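Local coordinates for protein succinate--CoA ligase subunit alpha (Campylobacter jejuni, PDB 6MEL) that forms the alpha subunit of a CoA ligase, combining a Rossmann-like CoA-binding domain with a second alpha/beta domain, at residues V36-H42 against K51-V57; L92-E98 against K118-C124; K144-L150 against Y170-V176; F233-A237 against A259-K263. One frame throughout, in Å; residues are numbered along the deposited sequence.

Contact 1 (V36-H42 against K51-V57); sequences VGGITPH and KPVFDTV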
loop_
_atom_site.group_PDB
_atom_site.type_symbol
_atom_site.label_atom_id
_atom_site.label_comp_id
_atom_site.label_asym_id
_atom_site.label_seq_id
_atom_site.Cartn_x
_atom_site.Cartn_y
_atom_site.Cartn_z
ATOM N N VAL A 36 27.501 -15.309 -6.086
ATOM C CA VAL A 36 28.480 -16.302 -5.656
ATOM C C VAL A 36 27.789 -17.500 -5.025
ATOM O O VAL A 36 28.469 -18.424 -4.653
ATOM C CB VAL A 36 29.519 -15.726 -4.678
ATOM C CG1 VAL A 36 30.429 -14.735 -5.363
ATOM C CG2 VAL A 36 28.845 -15.100 -3.467
ATOM N N GLY A 37 26.464 -17.474 -4.891
ATOM C CA GLY A 37 25.785 -18.525 -4.119
ATOM C C GLY A 37 24.373 -18.146 -3.726
ATOM O O GLY A 37 23.874 -17.035 -3.979
ATOM N N GLY A 38 23.693 -19.070 -3.088
ATOM C CA GLY A 38 22.346 -18.777 -2.628
ATOM C C GLY A 38 21.917 -19.700 -1.519
ATOM O O GLY A 38 22.619 -20.702 -1.234
ATOM N N ILE A 39 20.738 -19.397 -0.959
ATOM C CA ILE A 39 20.201 -20.068 0.183
ATOM C C ILE A 39 18.891 -20.748 -0.237
ATOM O O ILE A 39 18.034 -20.143 -0.840
ATOM C CB ILE A 39 20.038 -19.092 1.375
ATOM C CG1 ILE A 39 21.380 -18.570 1.902
ATOM C CG2 ILE A 39 19.373 -19.782 2.556
ATOM C CD1 ILE A 39 22.108 -17.662 1.063
ATOM N N THR A 40 18.741 -22.019 0.135
ATOM C CA THR A 40 17.453 -22.662 0.257
ATOM C C THR A 40 17.542 -23.702 1.366
ATOM O O THR A 40 18.325 -24.627 1.246
ATOM C CB THR A 40 17.010 -23.324 -1.053
ATOM O OG1 THR A 40 16.864 -22.312 -2.056
ATOM C CG2 THR A 40 15.693 -24.060 -0.898
ATOM N N PRO A 41 16.766 -23.599 2.466
ATOM C CA PRO A 41 16.832 -24.603 3.529
ATOM C C PRO A 41 16.627 -26.014 2.949
ATOM O O PRO A 41 15.753 -26.205 2.119
ATOM C CB PRO A 41 15.677 -24.232 4.463
ATOM C CG PRO A 41 15.507 -22.736 4.236
ATOM C CD PRO A 41 15.758 -22.550 2.741
ATOM N N HIS A 42 17.485 -26.948 3.377
ATOM C CA HIS A 42 17.419 -28.370 3.088
ATOM C C HIS A 42 18.019 -28.672 1.708
ATOM O O HIS A 42 17.890 -29.780 1.210
ATOM C CB HIS A 42 15.985 -28.893 3.200
ATOM C CG HIS A 42 15.323 -28.500 4.478
ATOM N ND1 HIS A 42 15.856 -28.813 5.716
ATOM C CD2 HIS A 42 14.189 -27.817 4.706
ATOM C CE1 HIS A 42 15.078 -28.312 6.657
ATOM N NE2 HIS A 42 14.048 -27.702 6.059
ATOM N N LYS A 51 26.516 -22.465 -8.986
ATOM C CA LYS A 51 27.003 -21.878 -7.747
ATOM C C LYS A 51 26.533 -22.706 -6.568
ATOM O O LYS A 51 25.540 -23.410 -6.664
ATOM C CB LYS A 51 26.455 -20.449 -7.611
ATOM C CG LYS A 51 26.840 -19.538 -8.756
ATOM C CD LYS A 51 28.319 -19.268 -8.777
ATOM C CE LYS A 51 28.737 -18.573 -10.056
ATOM N NZ LYS A 51 30.187 -18.290 -9.978
ATOM N N PRO A 52 27.213 -22.600 -5.413
ATOM C CA PRO A 52 26.824 -23.354 -4.227
ATOM C C PRO A 52 25.519 -22.860 -3.580
ATOM O O PRO A 52 25.207 -21.665 -3.603
ATOM C CB PRO A 52 28.049 -23.212 -3.306
ATOM C CG PRO A 52 28.747 -21.956 -3.769
ATOM C CD PRO A 52 28.455 -21.839 -5.252
ATOM N N VAL A 53 24.730 -23.820 -3.111
ATOM C CA VAL A 53 23.516 -23.600 -2.352
ATOM C C VAL A 53 23.854 -23.911 -0.905
ATOM O O VAL A 53 24.628 -24.847 -0.654
ATOM C CB VAL A 53 22.362 -24.485 -2.843
ATOM C CG1 VAL A 53 21.058 -24.282 -2.091
ATOM C CG2 VAL A 53 22.156 -24.319 -4.328
ATOM N N PHE A 54 23.286 -23.117 0.005
ATOM C CA PHE A 54 23.466 -23.264 1.418
ATOM C C PHE A 54 22.110 -23.329 2.109
ATOM O O PHE A 54 21.100 -22.800 1.569
ATOM C CB PHE A 54 24.259 -22.084 1.952
ATOM C CG PHE A 54 25.601 -21.912 1.310
ATOM C CD1 PHE A 54 26.729 -22.553 1.834
ATOM C CD2 PHE A 54 25.745 -21.134 0.181
ATOM C CE1 PHE A 54 27.971 -22.411 1.222
ATOM C CE2 PHE A 54 26.987 -20.977 -0.422
ATOM C CZ PHE A 54 28.094 -21.617 0.094
ATOM N N ASP A 55 22.084 -23.913 3.312
ATOM C CA ASP A 55 20.853 -23.971 4.095
ATOM C C ASP A 55 20.539 -22.624 4.752
ATOM O O ASP A 55 19.393 -22.385 5.052
ATOM C CB ASP A 55 20.918 -25.045 5.176
ATOM C CG ASP A 55 20.933 -26.456 4.601
ATOM O OD1 ASP A 55 20.134 -26.754 3.688
ATOM O OD2 ASP A 55 21.762 -27.206 5.034
ATOM N N THR A 56 21.585 -21.849 5.080
ATOM C CA THR A 56 21.505 -20.686 5.934
ATOM C C THR A 56 22.379 -19.580 5.340
ATOM O O THR A 56 23.421 -19.847 4.677
ATOM C CB THR A 56 21.957 -20.984 7.371
ATOM O OG1 THR A 56 23.359 -21.229 7.359
ATOM C CG2 THR A 56 21.263 -22.185 7.970
ATOM N N VAL A 57 21.979 -18.331 5.590
ATOM C CA VAL A 57 22.805 -17.211 5.173
ATOM C C VAL A 57 24.164 -17.291 5.882
ATOM O O VAL A 57 25.182 -16.917 5.310
ATOM C CB VAL A 57 22.125 -15.849 5.442
ATOM C CG1 VAL A 57 23.010 -14.695 5.038
ATOM C CG2 VAL A 57 20.777 -15.752 4.723
#

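Contact 2 (L92-E98 against K118-C124); sequences LAVVITE and KIIGPNC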
loop_
_atom_site.group_PDB
_atom_site.type_symbol
_atom_site.label_atom_id
_atom_site.label_comp_id
_atom_site.label_asym_id
_atom_site.label_seq_id
_atom_site.Cartn_x
_atom_site.Cartn_y
_atom_site.Cartn_z
ATOM N N LEU A 92 23.870 -5.042 2.999
ATOM C CA LEU A 92 22.855 -4.528 2.090
ATOM C C LEU A 92 21.984 -5.716 1.648
ATOM O O LEU A 92 22.484 -6.690 1.122
ATOM C CB LEU A 92 23.507 -3.852 0.871
ATOM C CG LEU A 92 22.496 -3.299 -0.148
ATOM C CD1 LEU A 92 21.698 -2.140 0.445
ATOM C CD2 LEU A 92 23.167 -2.826 -1.431
ATOM N N ALA A 93 20.684 -5.634 1.926
ATOM C CA ALA A 93 19.707 -6.621 1.510
ATOM C C ALA A 93 18.700 -5.954 0.587
ATOM O O ALA A 93 18.046 -4.979 0.977
ATOM C CB ALA A 93 19.013 -7.217 2.711
ATOM N N VAL A 94 18.583 -6.507 -0.617
ATOM C CA VAL A 94 17.680 -6.043 -1.610
ATOM C C VAL A 94 16.463 -6.966 -1.612
ATOM O O VAL A 94 16.575 -8.159 -1.910
ATOM C CB VAL A 94 18.380 -6.003 -2.983
ATOM C CG1 VAL A 94 17.446 -5.492 -4.050
ATOM C CG2 VAL A 94 19.653 -5.179 -2.956
ATOM N N VAL A 95 15.288 -6.431 -1.283
ATOM C CA VAL A 95 14.128 -7.295 -1.038
ATOM C C VAL A 95 13.063 -7.006 -2.110
ATOM O O VAL A 95 12.449 -5.956 -2.085
ATOM C CB VAL A 95 13.545 -7.091 0.379
ATOM C CG1 VAL A 95 12.394 -8.040 0.641
ATOM C CG2 VAL A 95 14.597 -7.196 1.467
ATOM N N ILE A 96 12.805 -7.977 -2.975
ATOM C CA ILE A 96 11.925 -7.802 -4.116
ATOM C C ILE A 96 10.457 -7.962 -3.734
ATOM O O ILE A 96 9.621 -7.190 -4.223
ATOM C CB ILE A 96 12.294 -8.796 -5.232
ATOM C CG1 ILE A 96 13.761 -8.643 -5.656
ATOM C CG2 ILE A 96 11.339 -8.671 -6.407
ATOM C CD1 ILE A 96 14.177 -7.231 -6.021
ATOM N N THR A 97 10.161 -8.960 -2.895
ATOM C CA THR A 97 8.831 -9.524 -2.699
ATOM C C THR A 97 7.834 -8.461 -2.206
ATOM O O THR A 97 8.162 -7.591 -1.386
ATOM C CB THR A 97 8.915 -10.650 -1.662
ATOM O OG1 THR A 97 9.964 -11.510 -2.123
ATOM C CG2 THR A 97 7.624 -11.410 -1.452
ATOM N N GLU A 98 6.622 -8.544 -2.759
ATOM C CA GLU A 98 5.470 -7.736 -2.387
ATOM C C GLU A 98 4.614 -8.507 -1.356
ATOM O O GLU A 98 4.714 -9.714 -1.247
ATOM C CB GLU A 98 4.635 -7.416 -3.639
ATOM C CG GLU A 98 3.494 -6.410 -3.370
ATOM C CD GLU A 98 2.877 -5.721 -4.602
ATOM O OE1 GLU A 98 2.946 -6.381 -5.668
ATOM O OE2 GLU A 98 2.350 -4.516 -4.493
ATOM N N LYS A 118 21.721 -2.188 5.700
ATOM C CA LYS A 118 20.779 -1.379 4.958
ATOM C C LYS A 118 19.872 -2.278 4.143
ATOM O O LYS A 118 20.274 -3.372 3.721
ATOM C CB LYS A 118 21.560 -0.453 4.034
ATOM C CG LYS A 118 22.573 0.460 4.723
ATOM C CD LYS A 118 23.595 0.879 3.645
ATOM C CE LYS A 118 24.125 2.287 3.753
ATOM N NZ LYS A 118 25.376 2.305 4.536
ATOM N N ILE A 119 18.671 -1.788 3.877
ATOM C CA ILE A 119 17.679 -2.505 3.082
ATOM C C ILE A 119 17.287 -1.647 1.882
ATOM O O ILE A 119 17.166 -0.415 1.980
ATOM C CB ILE A 119 16.445 -2.809 3.956
ATOM C CG1 ILE A 119 16.741 -3.767 5.107
ATOM C CG2 ILE A 119 15.280 -3.300 3.113
ATOM C CD1 ILE A 119 15.762 -3.644 6.255
ATOM N N ILE A 120 17.057 -2.312 0.755
ATOM C CA ILE A 120 16.384 -1.747 -0.404
ATOM C C ILE A 120 15.128 -2.572 -0.626
ATOM O O ILE A 120 15.194 -3.757 -0.855
ATOM C CB ILE A 120 17.292 -1.747 -1.644
ATOM C CG1 ILE A 120 18.488 -0.808 -1.443
ATOM C CG2 ILE A 120 16.526 -1.424 -2.904
ATOM C CD1 ILE A 120 19.569 -0.954 -2.501
ATOM N N GLY A 121 13.990 -1.909 -0.496
ATOM C CA GLY A 121 12.688 -2.551 -0.602
ATOM C C GLY A 121 11.990 -2.525 0.753
ATOM O O GLY A 121 12.297 -1.675 1.606
ATOM N N PRO A 122 10.996 -3.387 1.008
ATOM C CA PRO A 122 10.567 -4.438 0.112
ATOM C C PRO A 122 9.628 -3.923 -0.973
ATOM O O PRO A 122 9.439 -2.719 -1.088
ATOM C CB PRO A 122 9.852 -5.402 1.072
ATOM C CG PRO A 122 9.214 -4.494 2.087
ATOM C CD PRO A 122 10.223 -3.378 2.273
ATOM N N ASN A 123 9.074 -4.845 -1.771
ATOM C CA ASN A 123 8.094 -4.519 -2.825
ATOM C C ASN A 123 8.745 -3.551 -3.826
ATOM O O ASN A 123 8.263 -2.418 -4.071
ATOM C CB ASN A 123 6.808 -3.893 -2.264
ATOM C CG ASN A 123 5.732 -3.756 -3.319
ATOM O OD1 ASN A 123 5.886 -4.302 -4.404
ATOM N ND2 ASN A 123 4.671 -3.014 -3.028
ATOM N N CYS A 124 9.869 -3.991 -4.394
ATOM C CA CYS A 124 10.646 -3.161 -5.280
ATOM C C CYS A 124 11.282 -4.035 -6.351
ATOM O O CYS A 124 11.393 -5.267 -6.211
ATOM C CB CYS A 124 11.715 -2.370 -4.528
ATOM S SG CYS A 124 13.203 -3.311 -4.079
#

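Contact 3 (K144-L150 against Y170-V176); sequences KKGCVGL and YGISTAV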
loop_
_atom_site.group_PDB
_atom_site.type_symbol
_atom_site.label_atom_id
_atom_site.label_comp_id
_atom_site.label_asym_id
_atom_site.label_seq_id
_atom_site.Cartn_x
_atom_site.Cartn_y
_atom_site.Cartn_z
ATOM N N LYS A 144 21.112 2.029 -20.186
ATOM C CA LYS A 144 22.374 2.369 -20.837
ATOM C C LYS A 144 23.146 3.315 -19.931
ATOM O O LYS A 144 22.578 4.191 -19.315
ATOM C CB LYS A 144 22.159 3.040 -22.195
ATOM C CG LYS A 144 21.472 2.164 -23.234
ATOM C CD LYS A 144 22.126 0.798 -23.418
ATOM C CE LYS A 144 21.520 -0.032 -24.532
ATOM N NZ LYS A 144 21.546 -1.465 -24.147
ATOM N N LYS A 145 24.452 3.139 -19.889
ATOM C CA LYS A 145 25.295 3.864 -18.937
ATOM C C LYS A 145 25.241 5.362 -19.223
ATOM O O LYS A 145 25.256 5.771 -20.378
ATOM C CB LYS A 145 26.733 3.367 -19.006
ATOM C CG LYS A 145 27.659 3.919 -17.939
ATOM C CD LYS A 145 29.094 3.445 -18.112
ATOM C CE LYS A 145 29.933 3.625 -16.865
ATOM N NZ LYS A 145 29.591 2.582 -15.865
ATOM N N GLY A 146 25.158 6.166 -18.159
ATOM C CA GLY A 146 25.229 7.608 -18.272
ATOM C C GLY A 146 25.348 8.271 -16.914
ATOM O O GLY A 146 25.698 7.629 -15.926
ATOM N N CYS A 147 25.010 9.558 -16.870
ATOM C CA CYS A 147 25.309 10.395 -15.717
ATOM C C CYS A 147 24.044 10.683 -14.879
ATOM O O CYS A 147 24.119 11.524 -13.976
ATOM C CB CYS A 147 25.967 11.698 -16.183
ATOM S SG CYS A 147 24.834 12.783 -17.100
ATOM N N VAL A 148 22.895 10.026 -15.160
ATOM C CA VAL A 148 21.641 10.304 -14.407
ATOM C C VAL A 148 21.358 9.191 -13.387
ATOM O O VAL A 148 21.221 8.049 -13.733
ATOM C CB VAL A 148 20.451 10.545 -15.348
ATOM C CG1 VAL A 148 19.206 10.915 -14.566
ATOM C CG2 VAL A 148 20.777 11.647 -16.356
ATOM N N GLY A 149 21.281 9.570 -12.111
ATOM C CA GLY A 149 20.850 8.685 -11.037
ATOM C C GLY A 149 19.330 8.635 -10.991
ATOM O O GLY A 149 18.656 9.614 -11.419
ATOM N N LEU A 150 18.790 7.527 -10.485
ATOM C CA LEU A 150 17.317 7.305 -10.440
ATOM C C LEU A 150 16.949 6.706 -9.071
ATOM O O LEU A 150 17.544 5.718 -8.675
ATOM C CB LEU A 150 17.071 6.321 -11.575
ATOM C CG LEU A 150 15.699 6.174 -12.189
ATOM C CD1 LEU A 150 14.820 7.395 -12.037
ATOM C CD2 LEU A 150 15.861 5.780 -13.657
ATOM N N TYR A 170 20.921 10.674 -22.987
ATOM C CA TYR A 170 21.712 10.500 -21.774
ATOM C C TYR A 170 21.677 9.028 -21.329
ATOM O O TYR A 170 21.447 8.143 -22.129
ATOM C CB TYR A 170 21.198 11.500 -20.745
ATOM C CG TYR A 170 21.585 12.902 -21.109
ATOM C CD1 TYR A 170 22.865 13.356 -20.831
ATOM C CD2 TYR A 170 20.708 13.741 -21.783
ATOM C CE1 TYR A 170 23.261 14.638 -21.177
ATOM C CE2 TYR A 170 21.084 15.025 -22.137
ATOM C CZ TYR A 170 22.366 15.466 -21.837
ATOM O OH TYR A 170 22.779 16.728 -22.136
ATOM N N GLY A 171 21.938 8.767 -20.051
ATOM C CA GLY A 171 21.858 7.411 -19.511
ATOM C C GLY A 171 21.875 7.434 -17.996
ATOM O O GLY A 171 21.958 8.501 -17.386
ATOM N N ILE A 172 21.846 6.235 -17.418
ATOM C CA ILE A 172 21.646 6.023 -16.025
ATOM C C ILE A 172 22.957 5.564 -15.410
ATOM O O ILE A 172 23.618 4.677 -15.941
ATOM C CB ILE A 172 20.546 4.981 -15.769
ATOM C CG1 ILE A 172 19.209 5.378 -16.412
ATOM C CG2 ILE A 172 20.432 4.729 -14.278
ATOM C CD1 ILE A 172 18.712 6.770 -16.064
ATOM N N SER A 173 23.281 6.127 -14.246
ATOM C CA SER A 173 24.449 5.664 -13.513
ATOM C C SER A 173 24.046 4.414 -12.724
ATOM O O SER A 173 24.391 3.287 -13.094
ATOM C CB SER A 173 25.045 6.760 -12.651
ATOM O OG SER A 173 24.058 7.423 -11.867
ATOM N N THR A 174 23.253 4.630 -11.677
ATOM C CA THR A 174 22.618 3.577 -10.924
ATOM C C THR A 174 21.151 3.968 -10.741
ATOM O O THR A 174 20.835 5.172 -10.489
ATOM C CB THR A 174 23.308 3.394 -9.562
ATOM O OG1 THR A 174 24.663 2.962 -9.709
ATOM C CG2 THR A 174 22.643 2.337 -8.704
ATOM N N ALA A 175 20.260 2.980 -10.846
ATOM C CA ALA A 175 18.843 3.176 -10.521
ATOM C C ALA A 175 18.491 2.284 -9.326
ATOM O O ALA A 175 18.834 1.089 -9.331
ATOM C CB ALA A 175 17.968 2.841 -11.692
ATOM N N VAL A 176 17.777 2.858 -8.352
ATOM C CA VAL A 176 17.371 2.146 -7.167
ATOM C C VAL A 176 15.846 2.194 -7.048
ATOM O O VAL A 176 15.237 3.266 -6.969
ATOM C CB VAL A 176 18.024 2.742 -5.924
ATOM C CG1 VAL A 176 17.779 1.847 -4.727
ATOM C CG2 VAL A 176 19.493 2.993 -6.146
HETATM O O HOH W 1 26.502 2.830 -14.696
#

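Contact 4 (F233-A237 against A259-K263); sequences FIAGA and AAAKK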
loop_
_atom_site.group_PDB
_atom_site.type_symbol
_atom_site.label_atom_id
_atom_site.label_comp_id
_atom_site.label_asym_id
_atom_site.label_seq_id
_atom_site.Cartn_x
_atom_site.Cartn_y
_atom_site.Cartn_z
ATOM N N PHE A 233 9.095 13.453 -10.271
ATOM C CA PHE A 233 7.744 13.155 -10.700
ATOM C C PHE A 233 7.072 12.391 -9.551
ATOM O O PHE A 233 7.611 11.398 -9.092
ATOM C CB PHE A 233 7.683 12.323 -11.991
ATOM C CG PHE A 233 6.263 11.912 -12.334
ATOM C CD1 PHE A 233 5.367 12.827 -12.868
ATOM C CD2 PHE A 233 5.772 10.671 -11.995
ATOM C CE1 PHE A 233 4.044 12.487 -13.111
ATOM C CE2 PHE A 233 4.446 10.333 -12.220
ATOM C CZ PHE A 233 3.581 11.246 -12.769
ATOM N N ILE A 234 5.901 12.859 -9.127
ATOM C CA ILE A 234 5.157 12.296 -8.043
ATOM C C ILE A 234 3.855 11.772 -8.628
ATOM O O ILE A 234 3.014 12.546 -8.978
ATOM C CB ILE A 234 4.860 13.315 -6.915
ATOM C CG1 ILE A 234 6.114 14.048 -6.427
ATOM C CG2 ILE A 234 4.151 12.606 -5.755
ATOM C CD1 ILE A 234 7.244 13.131 -5.945
ATOM N N ALA A 235 3.693 10.446 -8.665
ATOM C CA ALA A 235 2.476 9.845 -9.230
ATOM C C ALA A 235 1.294 9.961 -8.260
ATOM O O ALA A 235 1.454 9.875 -7.046
ATOM C CB ALA A 235 2.771 8.402 -9.508
ATOM N N GLY A 236 0.085 10.090 -8.804
ATOM C CA GLY A 236 -1.140 10.014 -7.988
ATOM C C GLY A 236 -1.882 11.337 -7.812
ATOM O O GLY A 236 -2.733 11.425 -6.955
ATOM N N ALA A 237 -1.583 12.351 -8.625
ATOM C CA ALA A 237 -2.315 13.636 -8.593
ATOM C C ALA A 237 -3.817 13.403 -8.678
ATOM O O ALA A 237 -4.546 14.141 -8.129
ATOM C CB ALA A 237 -1.902 14.534 -9.761
ATOM N N ALA A 259 -0.334 13.930 -3.730
ATOM C CA ALA A 259 0.697 14.240 -4.720
ATOM C C ALA A 259 0.905 15.763 -4.786
ATOM O O ALA A 259 2.036 16.222 -4.948
ATOM C CB ALA A 259 0.326 13.681 -6.066
ATOM N N ALA A 260 -0.185 16.540 -4.728
ATOM C CA ALA A 260 -0.083 18.026 -4.843
ATOM C C ALA A 260 0.814 18.572 -3.720
ATOM O O ALA A 260 1.634 19.432 -3.981
ATOM C CB ALA A 260 -1.456 18.703 -4.802
ATOM N N ALA A 261 0.636 18.077 -2.476
ATOM C CA ALA A 261 1.410 18.556 -1.329
ATOM C C ALA A 261 2.899 18.264 -1.516
ATOM O O ALA A 261 3.740 19.072 -1.174
ATOM C CB ALA A 261 0.908 17.968 -0.029
ATOM N N LYS A 262 3.224 17.100 -2.079
ATOM C CA LYS A 262 4.600 16.735 -2.271
ATOM C C LYS A 262 5.211 17.603 -3.380
ATOM O O LYS A 262 6.343 18.089 -3.271
ATOM C CB LYS A 262 4.695 15.248 -2.654
ATOM C CG LYS A 262 4.274 14.344 -1.520
ATOM C CD LYS A 262 4.214 12.867 -1.829
ATOM C CE LYS A 262 3.724 12.132 -0.598
ATOM N NZ LYS A 262 4.153 10.729 -0.624
ATOM N N LYS A 263 4.495 17.712 -4.498
ATOM C CA LYS A 263 4.982 18.517 -5.673
ATOM C C LYS A 263 5.222 19.984 -5.289
ATOM O O LYS A 263 6.228 20.616 -5.693
ATOM C CB LYS A 263 3.938 18.440 -6.779
ATOM C CG LYS A 263 3.895 17.082 -7.463
ATOM C CD LYS A 263 2.747 16.947 -8.432
ATOM C CE LYS A 263 2.857 17.910 -9.594
ATOM N NZ LYS A 263 1.733 17.720 -10.543
HETATM O O HOH W 2 -2.983 12.900 -4.620
#

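Contact 1 (V36-H42 against K51-V57)
Ile39 leans on the backbone of 51-57 just where that segment leaves its strand for a helix, and its two branches divide the work. With chi1 at -66°, CG1 swings beside the backbone N and meets Thr56 O at 3.7 Å and Val57 CG2 at 4.0 Å. The other branch, CG2, is anti to that N and rests against Asp55 O at 3.6 Å. Phe54, paired with Ile39 across the sheet, projects from the same face. Its chi1 of -58° turns the ring back along its own strand, and the rim carbon CD2 approaches Gly38 O at 3.5 Å, near the ring plane.

These are neighbouring parallel strands at one end of a Rossmann-like sheet, with 34-39 lying between 51-54 and 10-14. Backbone bonds run from Gly38 N to Pro52 O, from Phe54 N to Gly38 O and from Thr40 N to Phe54 O. Val53 projects from the other face, its CG1 3.9 Å from Thr40 N. Alongside, the Thr40 hydroxyl bonds back to Ile39 O and also to Thr17. Pro52 sets its ring carbon CD 3.5 Å from Val36 O.

Beyond the strands, Asp55 takes over. Its OD1 accepts the N-H of His42 at 2.7 Å, met from above the carboxylate plane with a bent N-H...O angle of 130°, and receives Gly44 N as well, so one oxygen grips the loop that follows Pro41 at two points. Next in line, Thr56 is the N-cap of helix 57-64, its hydroxyl bonded to Asp59 N.

Contact 2 (L92-E98 against K118-C124)
The amide of Asn123 and the carboxylate of Glu98 run alongside each other with their ends heading in the same direction, their planes 35° apart. ND2 makes a weak, bent hydrogen bond to Glu98 OE2 (3.1 Å), while OD1 runs alongside the acid's chain, 3.4 Å from Glu98 CG. Chi1 of -171° carries the amide away from its own backbone N and out to this partner. The ring of Pro122, which follows a cis peptide bond, sets its CB 3.7 Å from Val95 CG1 and equally close to Thr97 O.

Behind this loop, strands 92-95 and 118-120 pair in parallel as the last two strands at one edge of the Rossmann-like sheet, joined by helix 102-115 in a beta-alpha-beta unit. Val95 N to Ile120 O, at 2.7 Å, is the last regular strand bond. On the face bearing Leu92 and Ile120, CD1 of the one meets CD1 of the other at 3.8 Å, the two side chains crossing obliquely.

Past Gly121 the pairing becomes irregular: Asn123 N bonds Thr97 O and Cys124 N bonds Ile96 O, each donor standing above its carbonyl plane. Methyl CG2 of Ile96 packs 3.4 Å from Cys124 O.

The amide nitrogen of Asn123 has its firmer bond to Asp181 OD1 and only a weak one to Glu98, so a neutral donor stands between two acidic groups at the C-terminal end of the strands.

Contact 3 (K144-L150 against Y170-V176)
Val148 and Ser173 meet through the carbonyl of the first: Ser173 N reaches Val148 O at 2.9 Å from well above the carbonyl plane. Ile172 CG2 lies straight ahead of the same oxygen, 3.5 Å from Val148 O. The two-residue step from Val148 to Leu150 is matched by three from Ile172 to Ala175, a beta bulge that shifts the register of these parallel strands by one. Past it, Leu150 CB and Ala175 CB touch at 3.6 Å, and CD2 of Leu150 lies 3.9 Å from CD1 of Ile172.

Before the strand proper, the chain at 144-146 curls against 171-172. Ile172 N bonds Lys144 O at 2.9 Å with a nearly straight N-H...O angle of 165°, and the CA atoms of Gly146 and Gly171 come within 3.6 Å of each other, an approach open to two residues lacking side chains. Cys147 SG stands oblique to the ring of Tyr170. A water molecule donates to Ser173 O at 2.7 Å and is only weakly held by Lys145 NZ.

Second-shell partners fix the polar ends: the Ser173 hydroxyl is hydrogen-bonded to that of Thr201, and the Thr174 hydroxyl to that of Thr129, while Gly289 O receives Tyr170 OH. Helix 156-167 connects the two strands as a beta-alpha-beta unit and packs on Val148 and Leu150; Tyr170 and Val148 also meet helix 280-288, while strands 126-129 and 203-209 flank the pair within the sheet.

Contact 4 (F233-A237 against A259-K263)
Apolar packing makes most of this contact, and it centres on Ile234, whose branches spread over the first turn of helix 259-268. CG2 touches Ala259 CB at 4.0 Å and Lys262 CD at 3.9 Å, the lysine chain crossing the isoleucine at about a right angle. With chi1 at -52°, CG1 is turned the other way, to CG of Lys263, also at 3.9 Å; the two side chains run alongside one another, heading opposite ways. The methyl CB of Ala259 fits against the bend after the strand, 3.5 Å from Ala237 N and 3.7 Å from Gly236 C.

No direct hydrogen bond crosses between the segments. A water does so instead: it donates to Gly236 O at 2.8 Å and accepts from Ala259 N at 3.0 Å, giving a partner to an amide in the first turn of the helix.

Charged ends are carried past the apolar patch. Lys262 runs out extended to a salt bridge with Glu215 and to the carbonyls of Glu209 and Gly211, whereas Lys263 bends at chi3 (64°) and reaches Asp275 in a second salt bridge. Both use their aliphatic lengths against Ile234.

The second protein chain of the assembly joins at the bend, where an acidic side chain of that chain accepts a hydrogen bond from Gly236 N; Phe233 and Ala235 pack on apolar side chains of the same chain. Strand and helix run nearly antiparallel, 167° between their directions, as expected for the first two elements of the beta-alpha-beta unit formed by strand 230-235, helix 259-268 and strand 272-273.

In the fold
Read from the N terminus, the four contacts follow one another in series; none nests in or crosses another. Contact 1 closes a short loop of eight residues at one end of the Rossmann-like sheet, and contact 2 closes the unit around helix 102-115 at the other end, their centres about 19 Å apart. Contact 3 does the same around helix 156-167 in the second sheet, where contact 4 ties a strand to its helix across a long loop. Contacts 2 and 3 touch, Ile120 CG2 lying 3.9 Å from Val176 CG1, so the two sheets meet there. Contacts 1 and 4 sit on opposite sides of the chain's centre.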